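Local coordinates for protein glutamate receptor IIB (Drosophila melanogaster, PDB 4WXJ) that binds glutamate in the cleft of its two-lobed ligand-binding domain and, as a postsynaptic receptor subunit, probably helps to gate an ion channel, at residues G41-L46 / I92-L97; I47-Q52 / L245-R250; H132-V135 / Q141-T144; N180-V185 / Q205-R210; I228-P231 / D235-S238. All coordinates share one frame; numbering follows the deposited sequence.

Interaction 1 of 5, residues G41-L46 / I92-L97; sequences GYAVDL and IGICDL. With GLU (glutamic acid), chain C.
Ala43 and Leu46 meet Ile94 by hydrophobic contact alone, where helix 42-54 passes a stretch of chain leading from the sheet to the glutamate site. The helix is entered through Gly41, its N-cap, whose backbone angles (phi 135°, psi 173°) would press a CB against the preceding carbonyl. Ala43 comes next on the contact side, and its CB lies 4.0 Å from CG1 of Ile94; so small a methyl lets the helix approach closely. One turn on, Leu46 sets CD2 4.1 Å from CD1 of Ile94. The isoleucine serves both because its CG1 is anti to the backbone N (chi1 -176°), which sends the longer branch to the helix. Beyond Ile94 the chain makes an inverse gamma turn centred on Asp96, whose backbone O accepts a hydrogen bond from the amino N of the bound glutamate at 2.6 Å. The carboxylate of Asp96 bonds instead to Tyr68 and Asn203. In the fold, the contact joins the helix to segment 92-97, which carries an outermost strand of the three-stranded parallel sheet, with Ile228 of strand 214-230 packing on Ile94 and Leu253 of helix 252-261 on Leu46.

Interaction 2 of 5, residues I47-Q52 / L245-R250; sequences IYMLAQ and LRLSER
Met49 and Leu50 grip Leu247 without any flat group between them; the planar groups of the two segments lie to the side. The guanidinium of Arg250 has CD of Arg246 over the centre of one face, 3.9 Å above the plane, so the aliphatic part of one arginine lies on the charged plane of the other, one turn on. The ring of Tyr48 turns elsewhere, meeting Phe58 edge to face. The motif is plain helix-helix packing, helix 42-54 against helix 237-250, in the lobe that also carries the parallel sheet.

Its centre is Leu247, whose CG is anti to the carbonyl carbon (chi1 -60°), which points its branch at the gap between two neighbouring residues of the facing helix. CD1 does most of the work, touching CB of Met49 at 3.9 Å and CD2 of Leu50 at the same distance. Leucine suits this place because one methyl can fill the notch between Met49 and Leu50 while the other meets the end of the methionine. Leu50, from the buried side of its helix, brings CD2, with CG just behind it, to CD1 of Leu247. Met49 sits nearer the surface, where a flexible thioether chain can fold over a neighbour; it also packs on Glu252 and Leu256 of helix 252-261. The same third helix supports Leu247 through Leu253, making a three-helix cluster. The methionine chain bends at its last torsion (chi3 70°), and this turn brings CE back to within 4.1 Å of CD2 of Leu247.

Interaction 3 of 5, residues H132-V135 / Q141-T144; sequences HDLV and QFGT
Phe142 turns its ring toward Leu134 through a chi1 of 51°, which places CG between the backbone N and the carbonyl carbon, while CG of Leu134 is anti to the backbone N (chi1 -179°), which carries the branch point over the ring. The motif is a short helix, 131-135, that runs through a short loop into strand 141-143, an outermost strand of the mixed sheet in the second lobe; the two side chains pack helix on sheet.

The two side chains run antiparallel, and the end of the leucine lies over the near part of the ring. CG of Leu134 lies over one face, 4.0 Å from the ring centroid and 29° off the normal, a CH-pi contact. CD2 is above the same plane but displaced to the rim. Leucine suits the place because its branch point and CD2 sit on the face while CD1 hangs past the rim, 3.6 Å from CD1 of Phe142. Val135 completes the helix side, its CG1 reaching CZ of Phe142 at 4.1 Å. Phe172 meets the same ring edge to face, and Met169 and Leu198 pack on Phe142 from helix 160-171 and strand 195-200. With an alanine in place of Phe142, Leu134 would probably lose the surface it lies on and a gap would open between helix and strand. The helix backbone also comes close: CE1 of Phe142 lies 3.4 Å from the carbonyl O of Leu134, which accepts a hydrogen bond from NE2 of Gln137.

Interaction 4 of 5, residues N180-V185 / Q205-R210; sequences NNEEGV and QYYVQR
Val185 lays its CG2 methyl over one face of the Tyr207 ring, 3.8 Å from the centroid and 19° off the normal, a CH-pi contact; a beta-branched residue suits this, setting CG1 beside CD1 of the ring as well. CG of Tyr207 is anti to the carbonyl carbon (chi1 -80°), which swings the ring out to the facing helix. On the opposite face Tyr206 CD2 stands over the ring centre, 3.7 Å above the plane, so the tyrosine is held between a methyl and a neighbouring aromatic edge. Asn181 adds its CB, 4.0 Å from CE2 of Tyr207. Helix 181-191 packs on helix 201-208 in the second lobe, beside the glutamate cleft; Asn181 is about 4 Å from the ligand by nearest side-chain approach and makes a weak hydrogen bond to Tyr68. Helix 181-191 begins after Asn180, its N-cap, whose OD1 takes the N-H of Glu183 at 2.8 Å. Tyr206 lies against Arg210, whose NH1 bonds to the Tyr206 O on a lone pair in the carbonyl plane. Replacing Tyr207 by an alanine would probably deprive Val185 of its aromatic face and open a gap between the helices. At the ring edge Glu182 OE2 comes within 3.1 Å of the Tyr207 OH, the carboxylate turned 89° to the ring, but the angle is too poor for a hydrogen bond. Apolar overlap, more than a polar bond, therefore joins these helices.

Interaction 5 of 5, residues I228-P231 / D235-S238; sequences IAVP and DFRS
Val230 and Phe236 face each other across a short loop: the chain is extended at Val230, and the CA atoms of Val230 and Arg237 are 6.9 Å apart. The motif is a strand-loop-helix connection, in which strand 214-230 ends, reverses through a short loop and starts helix 237-250 in the first lobe.

Phe236 stands at the N-cap position of that helix, yet a phenylalanine has no polar side-chain atom to cap with; its ring folds back on the strand instead. CE1 of Phe236 meets CG1 of Val230 at 3.7 Å and CB of Val230 at 4.1 Å; the valine and the ring come at each other from opposed directions. Phe236 gets there by a chi1 of 55°, which swings the ring back from the helix start. A beta-branched valine suits this place because its two methyls diverge: CG1 goes to the ring while CG2 touches CB of Arg237 at 4.2 Å. Arg237 lies across Val230 and lends only its aliphatic root here, its charged end making a long, weak ion pair with Asp108. Pro231, next along the chain, also packs on Leu85 of helix 80-86.

Within the lobe, Tyr11 of the parallel sheet meets the Phe236 ring with the planes at about 30°, and Ile92 packs on it too, so the aromatic is a filler between the loop and the sheet. At the far end of the ring, CZ of Phe236 rests 4.2 Å from CD of Pro231.

Overall arrangement
Interactions 1, 2 and 5 gather in one lobe and touch: interactions 1 and 2 share helix 42-54, where Ile94 meets Ile47 and Leu46 meets Leu247, while Gly93 pairs with Ala229 between interactions 1 and 5. Interactions 2 and 5 share helix 237-250. Interactions 3 and 4 lie in the second lobe without touching; of these two, interaction 4 alone touches interaction 1, through Asn181 and Asp96 beside the glutamate. All touching residues of interactions 1 (aliphatic) and 3 (aromatic) are buried; interaction 2 is buried too apart from Met49, and interactions 4 and 5 are partly buried, with a glutamate and an arginine at their margins. Interaction 1 alone hydrogen-bonds the ligand.

Interaction 1 of 5, residues G41-L46 / I92-L97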
# COMPACT_ATOMS: atom_id res chain seq x y z
N GLY A 41 1.49 -6.74 13.16
CA GLY A 41 1.18 -6.77 11.74
C GLY A 41 2.30 -7.36 10.91
O GLY A 41 3.39 -7.65 11.42
N TYR A 42 2.02 -7.54 9.63
CA TYR A 42 2.98 -8.10 8.67
C TYR A 42 4.31 -7.36 8.72
O TYR A 42 5.37 -7.99 8.77
CB TYR A 42 2.40 -8.03 7.26
CG TYR A 42 3.35 -8.51 6.18
CD1 TYR A 42 4.32 -7.67 5.66
CD2 TYR A 42 3.26 -9.80 5.68
CE1 TYR A 42 5.19 -8.11 4.69
CE2 TYR A 42 4.12 -10.24 4.70
CZ TYR A 42 5.09 -9.39 4.20
OH TYR A 42 5.95 -9.83 3.23
N ALA A 43 4.26 -6.03 8.69
CA ALA A 43 5.46 -5.22 8.65
C ALA A 43 6.23 -5.31 9.97
O ALA A 43 7.46 -5.23 9.98
CB ALA A 43 5.12 -3.78 8.34
N VAL A 44 5.51 -5.49 11.07
CA VAL A 44 6.15 -5.64 12.37
C VAL A 44 6.95 -6.94 12.41
O VAL A 44 8.11 -6.94 12.80
CB VAL A 44 5.11 -5.62 13.51
CG1 VAL A 44 5.79 -5.85 14.86
CG2 VAL A 44 4.36 -4.30 13.53
N ASP A 45 6.31 -8.04 12.02
CA ASP A 45 6.99 -9.33 11.96
C ASP A 45 8.21 -9.29 11.05
O ASP A 45 9.26 -9.85 11.38
CB ASP A 45 6.03 -10.42 11.47
CG ASP A 45 4.96 -10.76 12.50
OD1 ASP A 45 5.07 -10.32 13.66
OD2 ASP A 45 4.01 -11.49 12.13
N LEU A 46 8.09 -8.63 9.90
CA LEU A 46 9.16 -8.63 8.91
C LEU A 46 10.38 -7.84 9.39
O LEU A 46 11.51 -8.21 9.09
CB LEU A 46 8.66 -8.06 7.58
CG LEU A 46 9.69 -7.99 6.44
CD1 LEU A 46 10.31 -9.36 6.18
CD2 LEU A 46 9.05 -7.44 5.17
N ILE A 92 14.58 3.78 7.97
CA ILE A 92 13.83 2.72 7.30
C ILE A 92 12.35 3.07 7.24
O ILE A 92 11.76 3.50 8.23
CB ILE A 92 14.02 1.37 8.04
CG1 ILE A 92 15.47 0.88 7.87
CG2 ILE A 92 13.05 0.32 7.51
CD1 ILE A 92 15.82 -0.35 8.69
N GLY A 93 11.76 2.90 6.05
CA GLY A 93 10.34 3.13 5.85
C GLY A 93 9.67 1.88 5.31
O GLY A 93 10.15 1.29 4.35
N ILE A 94 8.58 1.46 5.94
CA ILE A 94 7.93 0.21 5.56
C ILE A 94 6.42 0.18 5.82
O ILE A 94 5.93 0.74 6.80
CB ILE A 94 8.57 -0.99 6.30
CG1 ILE A 94 7.94 -2.31 5.84
CG2 ILE A 94 8.43 -0.82 7.82
CD1 ILE A 94 8.67 -3.55 6.33
N CYS A 95 5.73 -0.48 4.90
CA CYS A 95 4.31 -0.83 4.99
C CYS A 95 3.98 -1.45 3.64
O CYS A 95 4.86 -2.00 2.98
CB CYS A 95 3.41 0.38 5.28
SG CYS A 95 3.48 1.68 4.03
N ASP A 96 2.72 -1.36 3.20
CA ASP A 96 2.41 -1.63 1.80
C ASP A 96 2.90 -0.45 0.97
O ASP A 96 2.11 0.30 0.40
CB ASP A 96 0.91 -1.86 1.58
CG ASP A 96 0.05 -0.80 2.23
OD1 ASP A 96 0.43 -0.29 3.30
OD2 ASP A 96 -1.01 -0.48 1.65
N LEU A 97 4.22 -0.30 0.92
CA LEU A 97 4.85 0.85 0.28
C LEU A 97 5.26 0.47 -1.14
O LEU A 97 6.26 -0.22 -1.34
CB LEU A 97 6.05 1.33 1.09
CG LEU A 97 6.66 2.68 0.72
CD1 LEU A 97 5.67 3.82 0.91
CD2 LEU A 97 7.91 2.92 1.55
N GLU C . 0.68 0.83 -1.72
CA GLU C . 0.18 2.11 -2.29
C GLU C . 1.25 3.20 -2.16
O GLU C . 2.39 2.91 -1.79
CB GLU C . -1.10 2.54 -1.58
CG GLU C . -2.32 1.71 -1.94
CD GLU C . -2.97 2.12 -3.26
OE1 GLU C . -3.86 1.38 -3.73
OE2 GLU C . -2.60 3.17 -3.83
OXT GLU C . 1.00 4.38 -2.43

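Interaction 2 of 5, residues I47-Q52 / L245-R250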
# COMPACT_ATOMS: atom_id res chain seq x y z
N ILE A 47 10.15 -6.77 10.14
CA ILE A 47 11.25 -5.99 10.69
C ILE A 47 11.94 -6.77 11.81
O ILE A 47 13.16 -6.74 11.92
CB ILE A 47 10.77 -4.62 11.24
CG1 ILE A 47 10.28 -3.72 10.10
CG2 ILE A 47 11.88 -3.92 12.02
CD1 ILE A 47 11.37 -3.29 9.11
N TYR A 48 11.16 -7.47 12.62
CA TYR A 48 11.71 -8.35 13.65
C TYR A 48 12.57 -9.44 13.03
O TYR A 48 13.67 -9.72 13.50
CB TYR A 48 10.59 -8.98 14.49
CG TYR A 48 10.20 -8.19 15.71
CD1 TYR A 48 11.01 -8.18 16.84
CD2 TYR A 48 9.02 -7.46 15.74
CE1 TYR A 48 10.65 -7.45 17.97
CE2 TYR A 48 8.65 -6.73 16.86
CZ TYR A 48 9.47 -6.73 17.97
OH TYR A 48 9.11 -6.01 19.09
N MET A 49 12.05 -10.05 11.96
CA MET A 49 12.77 -11.11 11.26
C MET A 49 14.06 -10.57 10.64
O MET A 49 15.10 -11.23 10.68
CB MET A 49 11.88 -11.73 10.18
CG MET A 49 10.70 -12.51 10.73
SD MET A 49 9.35 -12.68 9.55
CE MET A 49 10.07 -13.82 8.37
N LEU A 50 13.98 -9.38 10.06
CA LEU A 50 15.14 -8.75 9.44
C LEU A 50 16.13 -8.26 10.49
O LEU A 50 17.34 -8.29 10.28
CB LEU A 50 14.71 -7.58 8.55
CG LEU A 50 14.08 -7.94 7.21
CD1 LEU A 50 13.48 -6.71 6.55
CD2 LEU A 50 15.11 -8.58 6.29
N ALA A 51 15.60 -7.80 11.62
CA ALA A 51 16.45 -7.34 12.72
C ALA A 51 17.30 -8.48 13.24
O ALA A 51 18.47 -8.29 13.59
CB ALA A 51 15.60 -6.75 13.83
N GLN A 52 16.72 -9.67 13.29
CA GLN A 52 17.43 -10.85 13.75
C GLN A 52 18.36 -11.38 12.66
O GLN A 52 19.43 -11.91 12.95
CB GLN A 52 16.44 -11.95 14.17
CG GLN A 52 17.02 -12.96 15.14
CD GLN A 52 16.59 -14.38 14.83
OE1 GLN A 52 15.45 -14.62 14.43
NE2 GLN A 52 17.49 -15.33 15.02
N LEU A 245 15.90 -11.46 0.79
CA LEU A 245 16.06 -12.59 -0.11
C LEU A 245 16.30 -13.90 0.64
O LEU A 245 15.87 -14.96 0.19
CB LEU A 245 17.20 -12.32 -1.09
CG LEU A 245 16.90 -11.21 -2.10
CD1 LEU A 245 18.18 -10.71 -2.77
CD2 LEU A 245 15.92 -11.70 -3.15
N ARG A 246 16.98 -13.83 1.78
CA ARG A 246 17.18 -15.02 2.61
C ARG A 246 15.84 -15.55 3.10
O ARG A 246 15.53 -16.73 2.93
CB ARG A 246 18.08 -14.71 3.81
CG ARG A 246 18.33 -15.90 4.73
CD ARG A 246 19.28 -16.90 4.10
NE ARG A 246 20.64 -16.72 4.59
CZ ARG A 246 21.73 -17.16 3.96
NH1 ARG A 246 21.63 -17.79 2.80
NH2 ARG A 246 22.92 -16.95 4.49
N LEU A 247 15.05 -14.66 3.70
CA LEU A 247 13.73 -15.02 4.21
C LEU A 247 12.83 -15.55 3.10
O LEU A 247 12.04 -16.46 3.31
CB LEU A 247 13.08 -13.82 4.90
CG LEU A 247 13.85 -13.23 6.08
CD1 LEU A 247 13.20 -11.94 6.56
CD2 LEU A 247 13.94 -14.23 7.22
N SER A 248 12.96 -14.96 1.91
CA SER A 248 12.17 -15.38 0.76
C SER A 248 12.52 -16.81 0.35
O SER A 248 11.64 -17.66 0.21
CB SER A 248 12.39 -14.43 -0.41
OG SER A 248 11.63 -14.84 -1.54
N GLU A 249 13.81 -17.06 0.16
CA GLU A 249 14.27 -18.35 -0.34
C GLU A 249 14.05 -19.47 0.68
O GLU A 249 13.88 -20.62 0.31
CB GLU A 249 15.75 -18.26 -0.74
CG GLU A 249 15.98 -17.35 -1.94
CD GLU A 249 17.45 -17.09 -2.22
OE1 GLU A 249 18.31 -17.70 -1.55
OE2 GLU A 249 17.75 -16.27 -3.12
N ARG A 250 14.05 -19.12 1.96
CA ARG A 250 13.74 -20.09 3.01
C ARG A 250 12.27 -20.48 3.01
O ARG A 250 11.90 -21.54 3.52
CB ARG A 250 14.12 -19.52 4.38
CG ARG A 250 15.61 -19.47 4.65
CD ARG A 250 16.18 -20.83 5.00
NE ARG A 250 17.60 -20.75 5.31
CZ ARG A 250 18.58 -20.83 4.41
NH1 ARG A 250 18.30 -21.02 3.12
NH2 ARG A 250 19.84 -20.73 4.80

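Interaction 3 of 5, residues H132-V135 / Q141-T144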
# COMPACT_ATOMS: atom_id res chain seq x y z
N HIS A 132 -12.53 -2.23 -18.46
CA HIS A 132 -13.05 -1.59 -19.67
C HIS A 132 -14.53 -1.28 -19.51
O HIS A 132 -15.00 -0.21 -19.91
CB HIS A 132 -12.83 -2.48 -20.90
CG HIS A 132 -13.39 -1.90 -22.16
ND1 HIS A 132 -13.93 -2.67 -23.16
CD2 HIS A 132 -13.48 -0.61 -22.59
CE1 HIS A 132 -14.34 -1.89 -24.15
NE2 HIS A 132 -14.07 -0.64 -23.83
N ASP A 133 -15.27 -2.22 -18.93
CA ASP A 133 -16.69 -2.02 -18.70
C ASP A 133 -16.93 -0.92 -17.67
O ASP A 133 -17.84 -0.10 -17.82
CB ASP A 133 -17.34 -3.33 -18.23
CG ASP A 133 -17.25 -4.43 -19.28
OD1 ASP A 133 -17.07 -4.12 -20.47
OD2 ASP A 133 -17.37 -5.62 -18.90
N LEU A 134 -16.10 -0.89 -16.63
CA LEU A 134 -16.23 0.10 -15.57
C LEU A 134 -16.03 1.52 -16.09
O LEU A 134 -16.79 2.43 -15.75
CB LEU A 134 -15.22 -0.19 -14.45
CG LEU A 134 -15.24 0.75 -13.24
CD1 LEU A 134 -16.59 0.75 -12.55
CD2 LEU A 134 -14.13 0.38 -12.26
N VAL A 135 -15.02 1.71 -16.93
CA VAL A 135 -14.70 3.04 -17.45
C VAL A 135 -15.69 3.48 -18.54
O VAL A 135 -15.86 4.67 -18.77
CB VAL A 135 -13.27 3.10 -18.03
CG1 VAL A 135 -12.25 2.76 -16.96
CG2 VAL A 135 -13.11 2.18 -19.23
N GLN A 141 -19.66 5.05 -10.03
CA GLN A 141 -18.44 5.85 -9.93
C GLN A 141 -17.32 5.01 -9.34
O GLN A 141 -17.57 3.93 -8.80
CB GLN A 141 -18.68 7.10 -9.07
CG GLN A 141 -19.70 8.07 -9.66
CD GLN A 141 -19.80 9.36 -8.86
OE1 GLN A 141 -19.53 9.38 -7.66
NE2 GLN A 141 -20.19 10.43 -9.54
N PHE A 142 -16.09 5.49 -9.46
CA PHE A 142 -14.94 4.75 -8.94
C PHE A 142 -13.76 5.67 -8.67
O PHE A 142 -13.66 6.76 -9.24
CB PHE A 142 -14.53 3.65 -9.91
CG PHE A 142 -14.35 4.12 -11.33
CD1 PHE A 142 -15.43 4.13 -12.21
CD2 PHE A 142 -13.12 4.54 -11.78
CE1 PHE A 142 -15.27 4.56 -13.51
CE2 PHE A 142 -12.95 4.98 -13.09
CZ PHE A 142 -14.03 4.98 -13.95
N GLY A 143 -12.86 5.23 -7.79
CA GLY A 143 -11.69 6.02 -7.44
C GLY A 143 -10.61 5.25 -6.73
O GLY A 143 -10.70 4.03 -6.57
N THR A 144 -9.58 5.97 -6.30
CA THR A 144 -8.41 5.39 -5.65
C THR A 144 -8.01 6.20 -4.43
O THR A 144 -8.64 7.21 -4.10
CB THR A 144 -7.19 5.32 -6.61
OG1 THR A 144 -6.74 6.65 -6.90
CG2 THR A 144 -7.55 4.62 -7.90

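Interaction 4 of 5, residues N180-V185 / Q205-R210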
# COMPACT_ATOMS: atom_id res chain seq x y z
N ASN A 180 -7.37 6.64 2.41
CA ASN A 180 -6.72 5.35 2.65
C ASN A 180 -7.59 4.17 2.24
O ASN A 180 -8.72 4.36 1.78
CB ASN A 180 -6.33 5.22 4.13
CG ASN A 180 -7.51 5.45 5.07
OD1 ASN A 180 -8.65 5.10 4.77
ND2 ASN A 180 -7.23 6.04 6.23
N ASN A 181 -7.06 2.96 2.39
CA ASN A 181 -7.80 1.74 2.05
C ASN A 181 -9.08 1.60 2.87
O ASN A 181 -10.11 1.17 2.34
CB ASN A 181 -6.93 0.50 2.26
CG ASN A 181 -5.86 0.34 1.20
OD1 ASN A 181 -4.68 0.22 1.50
ND2 ASN A 181 -6.28 0.35 -0.06
N GLU A 182 -9.01 1.96 4.15
CA GLU A 182 -10.16 1.83 5.04
C GLU A 182 -11.35 2.64 4.55
O GLU A 182 -12.46 2.12 4.46
CB GLU A 182 -9.80 2.26 6.47
CG GLU A 182 -8.87 1.31 7.21
CD GLU A 182 -7.42 1.40 6.75
OE1 GLU A 182 -7.09 2.30 5.95
OE2 GLU A 182 -6.60 0.57 7.21
N GLU A 183 -11.11 3.90 4.21
CA GLU A 183 -12.17 4.77 3.72
C GLU A 183 -12.70 4.26 2.38
O GLU A 183 -13.90 4.36 2.10
CB GLU A 183 -11.68 6.21 3.57
CG GLU A 183 -12.77 7.21 3.17
CD GLU A 183 -12.22 8.57 2.78
OE1 GLU A 183 -11.09 8.90 3.18
OE2 GLU A 183 -12.93 9.31 2.06
N GLY A 184 -11.81 3.74 1.55
CA GLY A 184 -12.20 3.18 0.27
C GLY A 184 -13.17 2.03 0.43
O GLY A 184 -14.23 2.00 -0.19
N VAL A 185 -12.79 1.06 1.27
CA VAL A 185 -13.64 -0.09 1.55
C VAL A 185 -14.95 0.33 2.21
O VAL A 185 -16.02 -0.19 1.86
CB VAL A 185 -12.91 -1.11 2.45
CG1 VAL A 185 -13.84 -2.26 2.85
CG2 VAL A 185 -11.68 -1.65 1.75
N GLN A 205 -7.58 -8.50 -1.28
CA GLN A 205 -7.76 -9.84 -0.74
C GLN A 205 -8.06 -9.79 0.75
O GLN A 205 -8.95 -10.48 1.24
CB GLN A 205 -6.51 -10.69 -0.99
CG GLN A 205 -6.64 -12.14 -0.50
CD GLN A 205 -5.32 -12.88 -0.50
OE1 GLN A 205 -4.25 -12.29 -0.70
NE2 GLN A 205 -5.38 -14.19 -0.28
N TYR A 206 -7.30 -8.96 1.46
CA TYR A 206 -7.46 -8.84 2.91
C TYR A 206 -8.87 -8.42 3.29
O TYR A 206 -9.46 -8.99 4.21
CB TYR A 206 -6.47 -7.82 3.47
CG TYR A 206 -6.67 -7.56 4.94
CD1 TYR A 206 -6.13 -8.40 5.90
CD2 TYR A 206 -7.41 -6.47 5.38
CE1 TYR A 206 -6.32 -8.17 7.25
CE2 TYR A 206 -7.61 -6.22 6.72
CZ TYR A 206 -7.06 -7.08 7.66
OH TYR A 206 -7.24 -6.84 9.00
N TYR A 207 -9.42 -7.44 2.58
CA TYR A 207 -10.71 -6.87 2.93
C TYR A 207 -11.89 -7.68 2.39
O TYR A 207 -12.93 -7.78 3.04
CB TYR A 207 -10.81 -5.42 2.44
CG TYR A 207 -10.11 -4.43 3.34
CD1 TYR A 207 -10.68 -4.04 4.55
CD2 TYR A 207 -8.88 -3.89 2.99
CE1 TYR A 207 -10.04 -3.14 5.38
CE2 TYR A 207 -8.24 -2.98 3.82
CZ TYR A 207 -8.82 -2.61 5.01
OH TYR A 207 -8.19 -1.71 5.84
N VAL A 208 -11.72 -8.27 1.21
CA VAL A 208 -12.82 -9.02 0.60
C VAL A 208 -13.10 -10.30 1.39
O VAL A 208 -14.23 -10.78 1.43
CB VAL A 208 -12.51 -9.36 -0.88
CG1 VAL A 208 -11.55 -10.54 -1.00
CG2 VAL A 208 -13.80 -9.64 -1.64
N GLN A 209 -12.06 -10.83 2.02
CA GLN A 209 -12.20 -12.03 2.84
C GLN A 209 -12.90 -11.75 4.17
O GLN A 209 -13.44 -12.67 4.80
CB GLN A 209 -10.82 -12.64 3.11
CG GLN A 209 -10.20 -13.31 1.90
CD GLN A 209 -8.78 -13.83 2.13
OE1 GLN A 209 -8.23 -14.54 1.29
NE2 GLN A 209 -8.18 -13.46 3.27
N ARG A 210 -12.90 -10.49 4.59
CA ARG A 210 -13.47 -10.09 5.88
C ARG A 210 -14.79 -9.32 5.73
O ARG A 210 -15.35 -8.84 6.72
CB ARG A 210 -12.45 -9.25 6.66
CG ARG A 210 -11.28 -10.07 7.17
CD ARG A 210 -10.10 -9.19 7.55
NE ARG A 210 -8.99 -10.00 8.08
CZ ARG A 210 -8.20 -10.76 7.33
NH1 ARG A 210 -8.38 -10.84 6.02
NH2 ARG A 210 -7.22 -11.45 7.90

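Interaction 5 of 5, residues I228-P231 / D235-S238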
# COMPACT_ATOMS: atom_id res chain seq x y z
N ILE A 228 11.11 -1.96 0.99
CA ILE A 228 11.49 -1.15 2.14
C ILE A 228 12.22 0.09 1.64
O ILE A 228 13.19 -0.02 0.90
CB ILE A 228 12.38 -1.94 3.12
CG1 ILE A 228 11.58 -3.08 3.76
CG2 ILE A 228 12.94 -1.00 4.20
CD1 ILE A 228 12.37 -3.94 4.73
N ALA A 229 11.74 1.25 2.06
CA ALA A 229 12.34 2.51 1.65
C ALA A 229 13.47 2.91 2.59
O ALA A 229 13.34 2.79 3.81
CB ALA A 229 11.29 3.61 1.59
N VAL A 230 14.58 3.36 2.02
CA VAL A 230 15.71 3.87 2.79
C VAL A 230 16.26 5.12 2.11
O VAL A 230 16.02 5.33 0.92
CB VAL A 230 16.83 2.82 2.94
CG1 VAL A 230 16.31 1.58 3.65
CG2 VAL A 230 17.41 2.45 1.57
N PRO A 231 17.00 5.95 2.86
CA PRO A 231 17.59 7.15 2.25
C PRO A 231 18.51 6.80 1.10
O PRO A 231 19.13 5.73 1.12
CB PRO A 231 18.36 7.79 3.41
CG PRO A 231 17.74 7.25 4.64
CD PRO A 231 17.31 5.86 4.30
N ASP A 235 24.05 2.87 3.41
CA ASP A 235 25.03 1.79 3.41
C ASP A 235 24.46 0.47 3.94
O ASP A 235 25.13 -0.56 3.88
CB ASP A 235 26.25 2.19 4.25
CG ASP A 235 25.92 2.37 5.72
OD1 ASP A 235 24.78 2.77 6.03
OD2 ASP A 235 26.80 2.11 6.56
N PHE A 236 23.23 0.51 4.44
CA PHE A 236 22.57 -0.68 4.97
C PHE A 236 21.45 -1.16 4.04
O PHE A 236 20.62 -1.98 4.43
CB PHE A 236 22.01 -0.40 6.37
CG PHE A 236 21.09 0.78 6.43
CD1 PHE A 236 19.73 0.62 6.23
CD2 PHE A 236 21.58 2.04 6.71
CE1 PHE A 236 18.88 1.71 6.29
CE2 PHE A 236 20.74 3.13 6.77
CZ PHE A 236 19.38 2.96 6.56
N ARG A 237 21.44 -0.66 2.81
CA ARG A 237 20.46 -1.06 1.82
C ARG A 237 20.68 -2.51 1.40
O ARG A 237 19.75 -3.33 1.44
CB ARG A 237 20.52 -0.15 0.60
CG ARG A 237 19.57 -0.54 -0.53
CD ARG A 237 19.70 0.42 -1.71
NE ARG A 237 21.07 0.50 -2.20
CZ ARG A 237 21.58 -0.28 -3.15
NH1 ARG A 237 20.83 -1.20 -3.75
NH2 ARG A 237 22.84 -0.13 -3.52
N SER A 238 21.90 -2.82 0.99
CA SER A 238 22.26 -4.17 0.56
C SER A 238 22.08 -5.17 1.68
O SER A 238 21.62 -6.30 1.46
CB SER A 238 23.71 -4.20 0.06
OG SER A 238 23.88 -3.37 -1.07